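Restriction endonuclease UbaLAI (Unidentified, PDB 5O63) cleaves DNA as a monomeric Type IIE restriction enzyme, its N-terminal B3 domain binding the cognate DNA sequence. Local coordinates at a contact of chain A with DNA. Numbering follows the deposited sequence.

Contact 1: a contact of chain A with DNA. Residues 32, 37-38, 87, 91. With nucleotides of chain C; nucleotides of chain B.
In the B3 domain, a loop carrying Asn32, Arg37 and His38 and the region of strand 89-93 enter the major groove, where Arg91 reads the thymine and Asn32 the adenine of the pair DT5 of chain C with DA5 of chain B. Arg91 comes end-on: its chain runs extended from CG to NE and sets both terminal nitrogens on O4, the carbonyl oxygen of DT5, NH1 at 2.9 Å and NH2 at 3.0 Å. That oxygen lies only 2° out of the guanidinium plane and also accepts from DA5 N6, the adenine amino group, so a purely donating side chain suits it. Putting a methionine in place of Arg91 would probably leave DT5 O4 without the paired guanidinium N-H donors and break the water link from NH1 to the amino group N4 of DC4 of chain C. On the adenine, Asn32 ND2 gives a hydrogen bond of 3.0 Å to DA5 N7, nearly in its amide plane. OD1 holds a water that reaches the DA5 phosphate oxygen OP2, an arrangement that favours this turn of the amide. The flat ring of His38 suits stacking on the five-membered ring of DA5, planes 7° apart, shifted so that N7 lies toward the histidine rim. His38 ND1 donates in the ring plane to Asn32 O (2.8 Å), fixing the ring's rotation. A further water joins His38 O to DA5 N6. The phenol OH of Tyr87, at the edge of the Arg91 guanidinium and near DT5 O4, donates to the guanine carbonyl O6 of DG6 of chain C at 2.6 Å. Together these donors probably contribute to the domain's readout of the cognate site.

Contact 2: a contact of chain A with DNA. Residues 37, 84, 87, 91. With nucleotides of chain C; nucleotides of chain B.
Tyr84, at the end of strand 75-84 of this B3 DNA-binding domain, meets chain C by both its ring face and its hydroxyl. The methyl C7 of DT5 sits over the centre of the ring, 3.5 Å from the centroid, a CH-pi contact for which a broad aromatic surface is well suited. A chi1 of -77°, with CG opposite the carbonyl carbon, sends the ring toward the DNA, where it meets the cytosine of DC4 edge-to-face, planes 84° apart. The phenol then reaches the backbone, where Tyr84 OH donates to the phosphate oxygen OP2 of DC4 at 2.5 Å, a neutral donor to a charged group. The same hydroxyl holds a water, 2.7 Å from OP2 of DC3, so neighbouring phosphates are tied to one tyrosine. That water touches a second one, held by Arg37 O, which is likely to ease the meeting of two donors, Arg91 NH1 and DC4 N4, 3.3 Å apart. Tyr84 CD2 lies 3.8 Å above the centre of the Arg91 guanidinium; the tilted ring edge packs against that face, limiting movement on its side. Tyr87 flanks the thymine methyl from another direction, bringing CE2 of its ring edge to 3.9 Å from DT5 C7. Arg37 works through its main chain: its carbonyl O accepts from the cytosine amino group N4 of DC3 at 2.9 Å, on a lone pair in the carbonyl plane. The aliphatic CG and CD of its bent side chain lie near this amino group.

Contact 1: a contact of chain A with DNA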
loop_
_atom_site.group_PDB
_atom_site.type_symbol
_atom_site.label_atom_id
_atom_site.label_comp_id
_atom_site.label_asym_id
_atom_site.label_seq_id
_atom_site.Cartn_x
_atom_site.Cartn_y
_atom_site.Cartn_z
ATOM N N ASN A 32 4.006 12.517 -8.770
ATOM C CA ASN A 32 2.829 13.266 -8.221
ATOM C C ASN A 32 2.283 12.655 -6.956
ATOM O O ASN A 32 1.655 13.401 -6.167
ATOM C CB ASN A 32 1.678 13.308 -9.225
ATOM C CG ASN A 32 0.810 14.561 -9.029
ATOM O OD1 ASN A 32 1.328 15.663 -9.030
ATOM N ND2 ASN A 32 -0.476 14.349 -8.820
ATOM N N ARG A 37 -1.818 15.026 0.079
ATOM C CA ARG A 37 -2.071 16.226 -0.690
ATOM C C ARG A 37 -2.519 15.818 -2.109
ATOM O O ARG A 37 -3.557 16.256 -2.604
ATOM C CB ARG A 37 -0.790 17.103 -0.736
ATOM C CG ARG A 37 -1.099 18.597 -1.102
ATOM C CD ARG A 37 -1.266 18.797 -2.603
ATOM N NE ARG A 37 -1.308 20.248 -2.941
ATOM C CZ ARG A 37 -0.247 20.981 -3.328
ATOM N NH1 ARG A 37 0.957 20.402 -3.472
ATOM N NH2 ARG A 37 -0.374 22.300 -3.565
ATOM N N HIS A 38 -1.771 14.887 -2.726
ATOM C CA HIS A 38 -2.207 14.208 -3.920
ATOM C C HIS A 38 -2.591 12.748 -3.722
ATOM O O HIS A 38 -3.308 12.188 -4.570
ATOM C CB HIS A 38 -1.064 14.228 -4.969
ATOM C CG HIS A 38 -0.733 15.601 -5.416
ATOM N ND1 HIS A 38 0.501 15.903 -5.969
ATOM C CD2 HIS A 38 -1.445 16.756 -5.411
ATOM C CE1 HIS A 38 0.530 17.185 -6.295
ATOM N NE2 HIS A 38 -0.639 17.730 -5.971
ATOM N N TYR A 87 -12.546 12.677 -12.542
ATOM C CA TYR A 87 -11.496 12.078 -13.381
ATOM C C TYR A 87 -12.062 11.002 -14.317
ATOM O O TYR A 87 -11.977 11.161 -15.558
ATOM C CB TYR A 87 -10.348 11.569 -12.500
ATOM C CG TYR A 87 -9.733 12.738 -11.688
ATOM C CD1 TYR A 87 -8.793 13.576 -12.289
ATOM C CD2 TYR A 87 -10.132 13.028 -10.356
ATOM C CE1 TYR A 87 -8.244 14.660 -11.610
ATOM C CE2 TYR A 87 -9.554 14.109 -9.654
ATOM C CZ TYR A 87 -8.637 14.932 -10.300
ATOM O OH TYR A 87 -8.078 16.008 -9.645
ATOM N N ARG A 91 -7.906 7.251 -4.893
ATOM C CA ARG A 91 -6.637 7.543 -4.237
ATOM C C ARG A 91 -6.682 6.984 -2.839
ATOM O O ARG A 91 -7.792 6.937 -2.254
ATOM C CB ARG A 91 -6.406 9.063 -4.139
ATOM C CG ARG A 91 -6.357 9.771 -5.481
ATOM C CD ARG A 91 -6.318 11.256 -5.184
ATOM N NE ARG A 91 -6.542 12.000 -6.416
ATOM C CZ ARG A 91 -6.711 13.324 -6.498
ATOM N NH1 ARG A 91 -6.618 14.098 -5.389
ATOM N NH2 ARG A 91 -6.990 13.864 -7.694
ATOM P P DC C 4 -13.125 16.058 -0.209
ATOM O OP1 DC C 4 -14.602 15.925 0.114
ATOM O OP2 DC C 4 -12.347 14.805 -0.568
ATOM O "O5'" DC C 4 -12.872 17.035 -1.425
ATOM C "C5'" DC C 4 -13.513 18.338 -1.334
ATOM C "C4'" DC C 4 -12.991 19.251 -2.415
ATOM O "O4'" DC C 4 -11.582 19.444 -2.204
ATOM C "C3'" DC C 4 -13.179 18.763 -3.855
ATOM O "O3'" DC C 4 -14.199 19.516 -4.394
ATOM C "C2'" DC C 4 -11.903 19.166 -4.529
ATOM C "C1'" DC C 4 -10.973 19.645 -3.440
ATOM N N1 DC C 4 -9.709 18.878 -3.475
ATOM C C2 DC C 4 -8.632 19.453 -4.161
ATOM O O2 DC C 4 -8.800 20.581 -4.694
ATOM N N3 DC C 4 -7.452 18.796 -4.183
ATOM C C4 DC C 4 -7.346 17.574 -3.639
ATOM N N4 DC C 4 -6.170 16.959 -3.776
ATOM C C5 DC C 4 -8.436 16.960 -2.919
ATOM C C6 DC C 4 -9.615 17.648 -2.895
ATOM P P DT C 5 -14.800 19.259 -5.863
ATOM O OP1 DT C 5 -15.995 20.144 -5.901
ATOM O OP2 DT C 5 -14.816 17.819 -6.120
ATOM O "O5'" DT C 5 -13.703 19.872 -6.885
ATOM C "C5'" DT C 5 -13.567 21.286 -6.918
ATOM C "C4'" DT C 5 -12.480 21.726 -7.895
ATOM O "O4'" DT C 5 -11.192 21.217 -7.399
ATOM C "C3'" DT C 5 -12.622 21.252 -9.331
ATOM O "O3'" DT C 5 -12.153 22.267 -10.182
ATOM C "C2'" DT C 5 -11.632 20.068 -9.386
ATOM C "C1'" DT C 5 -10.533 20.615 -8.465
ATOM N N1 DT C 5 -9.673 19.592 -7.939
ATOM C C2 DT C 5 -8.299 19.760 -8.030
ATOM O O2 DT C 5 -7.809 20.758 -8.480
ATOM N N3 DT C 5 -7.539 18.717 -7.585
ATOM C C4 DT C 5 -7.998 17.532 -7.054
ATOM O O4 DT C 5 -7.245 16.661 -6.698
ATOM C C5 DT C 5 -9.464 17.416 -6.942
ATOM C C7 DT C 5 -10.077 16.157 -6.361
ATOM C C6 DT C 5 -10.217 18.439 -7.384
ATOM P P DG C 6 -13.149 23.163 -11.096
ATOM O OP1 DG C 6 -13.590 24.327 -10.263
ATOM O OP2 DG C 6 -14.117 22.271 -11.794
ATOM O "O5'" DG C 6 -12.137 23.741 -12.184
ATOM C "C5'" DG C 6 -11.491 22.839 -13.047
ATOM C "C4'" DG C 6 -10.096 23.322 -13.335
ATOM O "O4'" DG C 6 -9.255 23.117 -12.161
ATOM C "C3'" DG C 6 -9.401 22.594 -14.483
ATOM O "O3'" DG C 6 -9.715 23.253 -15.689
ATOM C "C2'" DG C 6 -7.939 22.777 -14.100
ATOM C "C1'" DG C 6 -8.020 22.616 -12.582
ATOM N N9 DG C 6 -7.922 21.223 -12.155
ATOM C C8 DG C 6 -8.892 20.452 -11.540
ATOM N N7 DG C 6 -8.466 19.236 -11.228
ATOM C C5 DG C 6 -7.135 19.243 -11.640
ATOM C C6 DG C 6 -6.166 18.207 -11.604
ATOM O O6 DG C 6 -6.275 17.085 -11.107
ATOM N N1 DG C 6 -4.945 18.608 -12.153
ATOM C C2 DG C 6 -4.712 19.875 -12.721
ATOM N N2 DG C 6 -3.464 20.084 -13.217
ATOM N N3 DG C 6 -5.619 20.849 -12.774
ATOM C C4 DG C 6 -6.811 20.456 -12.238
ATOM P P DA B 5 4.308 18.558 -12.689
ATOM O OP1 DA B 5 5.097 19.465 -13.601
ATOM O OP2 DA B 5 4.987 17.847 -11.582
ATOM O "O5'" DA B 5 3.139 19.401 -12.008
ATOM C "C5'" DA B 5 2.297 20.202 -12.836
ATOM C "C4'" DA B 5 1.143 20.748 -12.043
ATOM O "O4'" DA B 5 0.309 19.666 -11.630
ATOM C "C3'" DA B 5 1.510 21.443 -10.743
ATOM O "O3'" DA B 5 1.615 22.838 -11.009
ATOM C "C2'" DA B 5 0.292 21.079 -9.816
ATOM C "C1'" DA B 5 -0.595 20.228 -10.725
ATOM N N9 DA B 5 -1.277 19.138 -10.015
ATOM C C8 DA B 5 -0.792 17.867 -9.740
ATOM N N7 DA B 5 -1.660 17.110 -9.121
ATOM C C5 DA B 5 -2.769 17.934 -8.965
ATOM C C6 DA B 5 -4.034 17.741 -8.347
ATOM N N6 DA B 5 -4.411 16.588 -7.754
ATOM N N1 DA B 5 -4.921 18.781 -8.394
ATOM C C2 DA B 5 -4.543 19.906 -8.986
ATOM N N3 DA B 5 -3.393 20.224 -9.605
ATOM C C4 DA B 5 -2.548 19.164 -9.580
HETATM O O HOH W 1 -5.871 14.156 -2.531
HETATM O O HOH W 2 -3.465 13.802 -7.246
HETATM O O HOH W 3 3.878 16.616 -9.250
#

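Contact 2: a contact of chain A with DNA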
loop_
_atom_site.group_PDB
_atom_site.type_symbol
_atom_site.label_atom_id
_atom_site.label_comp_id
_atom_site.label_asym_id
_atom_site.label_seq_id
_atom_site.Cartn_x
_atom_site.Cartn_y
_atom_site.Cartn_z
ATOM N N ARG A 37 -1.818 15.026 0.079
ATOM C CA ARG A 37 -2.071 16.226 -0.690
ATOM C C ARG A 37 -2.519 15.818 -2.109
ATOM O O ARG A 37 -3.557 16.256 -2.604
ATOM C CB ARG A 37 -0.790 17.103 -0.736
ATOM C CG ARG A 37 -1.099 18.597 -1.102
ATOM C CD ARG A 37 -1.266 18.797 -2.603
ATOM N NE ARG A 37 -1.308 20.248 -2.941
ATOM C CZ ARG A 37 -0.247 20.981 -3.328
ATOM N NH1 ARG A 37 0.957 20.402 -3.472
ATOM N NH2 ARG A 37 -0.374 22.300 -3.565
ATOM N N TYR A 84 -12.923 10.284 -6.654
ATOM C CA TYR A 84 -13.131 11.618 -7.160
ATOM C C TYR A 84 -13.729 11.540 -8.550
ATOM O O TYR A 84 -13.093 11.051 -9.518
ATOM C CB TYR A 84 -11.831 12.403 -7.175
ATOM C CG TYR A 84 -11.431 12.888 -5.786
ATOM C CD1 TYR A 84 -12.234 13.796 -5.088
ATOM C CD2 TYR A 84 -10.243 12.466 -5.182
ATOM C CE1 TYR A 84 -11.863 14.246 -3.823
ATOM C CE2 TYR A 84 -9.835 12.958 -3.896
ATOM C CZ TYR A 84 -10.683 13.835 -3.238
ATOM O OH TYR A 84 -10.374 14.323 -1.988
ATOM N N TYR A 87 -12.546 12.677 -12.542
ATOM C CA TYR A 87 -11.496 12.078 -13.381
ATOM C C TYR A 87 -12.062 11.002 -14.317
ATOM O O TYR A 87 -11.977 11.161 -15.558
ATOM C CB TYR A 87 -10.348 11.569 -12.500
ATOM C CG TYR A 87 -9.733 12.738 -11.688
ATOM C CD1 TYR A 87 -8.793 13.576 -12.289
ATOM C CD2 TYR A 87 -10.132 13.028 -10.356
ATOM C CE1 TYR A 87 -8.244 14.660 -11.610
ATOM C CE2 TYR A 87 -9.554 14.109 -9.654
ATOM C CZ TYR A 87 -8.637 14.932 -10.300
ATOM O OH TYR A 87 -8.078 16.008 -9.645
ATOM N N ARG A 91 -7.906 7.251 -4.893
ATOM C CA ARG A 91 -6.637 7.543 -4.237
ATOM C C ARG A 91 -6.682 6.984 -2.839
ATOM O O ARG A 91 -7.792 6.937 -2.254
ATOM C CB ARG A 91 -6.406 9.063 -4.139
ATOM C CG ARG A 91 -6.357 9.771 -5.481
ATOM C CD ARG A 91 -6.318 11.256 -5.184
ATOM N NE ARG A 91 -6.542 12.000 -6.416
ATOM C CZ ARG A 91 -6.711 13.324 -6.498
ATOM N NH1 ARG A 91 -6.618 14.098 -5.389
ATOM N NH2 ARG A 91 -6.990 13.864 -7.694
ATOM P P DC C 3 -8.893 13.326 2.772
ATOM O OP1 DC C 3 -10.145 12.583 3.143
ATOM O OP2 DC C 3 -8.086 12.757 1.683
ATOM O "O5'" DC C 3 -9.407 14.753 2.272
ATOM C "C5'" DC C 3 -10.368 15.462 3.133
ATOM C "C4'" DC C 3 -10.603 16.855 2.565
ATOM O "O4'" DC C 3 -9.362 17.562 2.532
ATOM C "C3'" DC C 3 -11.088 16.954 1.156
ATOM O "O3'" DC C 3 -12.476 16.723 1.073
ATOM C "C2'" DC C 3 -10.784 18.418 0.816
ATOM C "C1'" DC C 3 -9.473 18.597 1.526
ATOM N N1 DC C 3 -8.268 18.510 0.655
ATOM C C2 DC C 3 -7.900 19.638 -0.044
ATOM O O2 DC C 3 -8.654 20.615 -0.019
ATOM N N3 DC C 3 -6.741 19.632 -0.708
ATOM C C4 DC C 3 -5.974 18.497 -0.778
ATOM N N4 DC C 3 -4.828 18.566 -1.455
ATOM C C5 DC C 3 -6.336 17.294 -0.079
ATOM C C6 DC C 3 -7.498 17.368 0.652
ATOM P P DC C 4 -13.125 16.058 -0.209
ATOM O OP1 DC C 4 -14.602 15.925 0.114
ATOM O OP2 DC C 4 -12.347 14.805 -0.568
ATOM O "O5'" DC C 4 -12.872 17.035 -1.425
ATOM C "C5'" DC C 4 -13.513 18.338 -1.334
ATOM C "C4'" DC C 4 -12.991 19.251 -2.415
ATOM O "O4'" DC C 4 -11.582 19.444 -2.204
ATOM C "C3'" DC C 4 -13.179 18.763 -3.855
ATOM O "O3'" DC C 4 -14.199 19.516 -4.394
ATOM C "C2'" DC C 4 -11.903 19.166 -4.529
ATOM C "C1'" DC C 4 -10.973 19.645 -3.440
ATOM N N1 DC C 4 -9.709 18.878 -3.475
ATOM C C2 DC C 4 -8.632 19.453 -4.161
ATOM O O2 DC C 4 -8.800 20.581 -4.694
ATOM N N3 DC C 4 -7.452 18.796 -4.183
ATOM C C4 DC C 4 -7.346 17.574 -3.639
ATOM N N4 DC C 4 -6.170 16.959 -3.776
ATOM C C5 DC C 4 -8.436 16.960 -2.919
ATOM C C6 DC C 4 -9.615 17.648 -2.895
ATOM P P DT C 5 -14.800 19.259 -5.863
ATOM O OP1 DT C 5 -15.995 20.144 -5.901
ATOM O OP2 DT C 5 -14.816 17.819 -6.120
ATOM O "O5'" DT C 5 -13.703 19.872 -6.885
ATOM C "C5'" DT C 5 -13.567 21.286 -6.918
ATOM C "C4'" DT C 5 -12.480 21.726 -7.895
ATOM O "O4'" DT C 5 -11.192 21.217 -7.399
ATOM C "C3'" DT C 5 -12.622 21.252 -9.331
ATOM O "O3'" DT C 5 -12.153 22.267 -10.182
ATOM C "C2'" DT C 5 -11.632 20.068 -9.386
ATOM C "C1'" DT C 5 -10.533 20.615 -8.465
ATOM N N1 DT C 5 -9.673 19.592 -7.939
ATOM C C2 DT C 5 -8.299 19.760 -8.030
ATOM O O2 DT C 5 -7.809 20.758 -8.480
ATOM N N3 DT C 5 -7.539 18.717 -7.585
ATOM C C4 DT C 5 -7.998 17.532 -7.054
ATOM O O4 DT C 5 -7.245 16.661 -6.698
ATOM C C5 DT C 5 -9.464 17.416 -6.942
ATOM C C7 DT C 5 -10.077 16.157 -6.361
ATOM C C6 DT C 5 -10.217 18.439 -7.384
ATOM P P DG C 6 -13.149 23.163 -11.096
ATOM O OP1 DG C 6 -13.590 24.327 -10.263
ATOM O OP2 DG C 6 -14.117 22.271 -11.794
ATOM O "O5'" DG C 6 -12.137 23.741 -12.184
ATOM C "C5'" DG C 6 -11.491 22.839 -13.047
ATOM C "C4'" DG C 6 -10.096 23.322 -13.335
ATOM O "O4'" DG C 6 -9.255 23.117 -12.161
ATOM C "C3'" DG C 6 -9.401 22.594 -14.483
ATOM O "O3'" DG C 6 -9.715 23.253 -15.689
ATOM C "C2'" DG C 6 -7.939 22.777 -14.100
ATOM C "C1'" DG C 6 -8.020 22.616 -12.582
ATOM N N9 DG C 6 -7.922 21.223 -12.155
ATOM C C8 DG C 6 -8.892 20.452 -11.540
ATOM N N7 DG C 6 -8.466 19.236 -11.228
ATOM C C5 DG C 6 -7.135 19.243 -11.640
ATOM C C6 DG C 6 -6.166 18.207 -11.604
ATOM O O6 DG C 6 -6.275 17.085 -11.107
ATOM N N1 DG C 6 -4.945 18.608 -12.153
ATOM C C2 DG C 6 -4.712 19.875 -12.721
ATOM N N2 DG C 6 -3.464 20.084 -13.217
ATOM N N3 DG C 6 -5.619 20.849 -12.774
ATOM C C4 DG C 6 -6.811 20.456 -12.238
ATOM P P DA B 5 4.308 18.558 -12.689
ATOM O OP1 DA B 5 5.097 19.465 -13.601
ATOM O OP2 DA B 5 4.987 17.847 -11.582
ATOM O "O5'" DA B 5 3.139 19.401 -12.008
ATOM C "C5'" DA B 5 2.297 20.202 -12.836
ATOM C "C4'" DA B 5 1.143 20.748 -12.043
ATOM O "O4'" DA B 5 0.309 19.666 -11.630
ATOM C "C3'" DA B 5 1.510 21.443 -10.743
ATOM O "O3'" DA B 5 1.615 22.838 -11.009
ATOM C "C2'" DA B 5 0.292 21.079 -9.816
ATOM C "C1'" DA B 5 -0.595 20.228 -10.725
ATOM N N9 DA B 5 -1.277 19.138 -10.015
ATOM C C8 DA B 5 -0.792 17.867 -9.740
ATOM N N7 DA B 5 -1.660 17.110 -9.121
ATOM C C5 DA B 5 -2.769 17.934 -8.965
ATOM C C6 DA B 5 -4.034 17.741 -8.347
ATOM N N6 DA B 5 -4.411 16.588 -7.754
ATOM N N1 DA B 5 -4.921 18.781 -8.394
ATOM C C2 DA B 5 -4.543 19.906 -8.986
ATOM N N3 DA B 5 -3.393 20.224 -9.605
ATOM C C4 DA B 5 -2.548 19.164 -9.580
HETATM O O HOH W 4 -5.871 14.156 -2.531
HETATM O O HOH W 5 -7.919 13.869 -0.794
#

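Contact 1 and contact 2 are neighbouring parts of one DNA-reading surface: the centres of their C-alpha atoms lie about 4 Å apart, and both include Arg37, Tyr87 and Arg91. Contact 1 adds Asn32 and His38 and extends across the base pair to chain B, whereas contact 2 adds Tyr84 and follows chain C toward DC3 and its phosphates. The water between Arg91 and Arg37 belongs to both. The shared residues form a base-reading core, which Asn32 on one side, through water, and Tyr84 on the other tie to the phosphates. One copy of the domain thus touches both strands of the duplex.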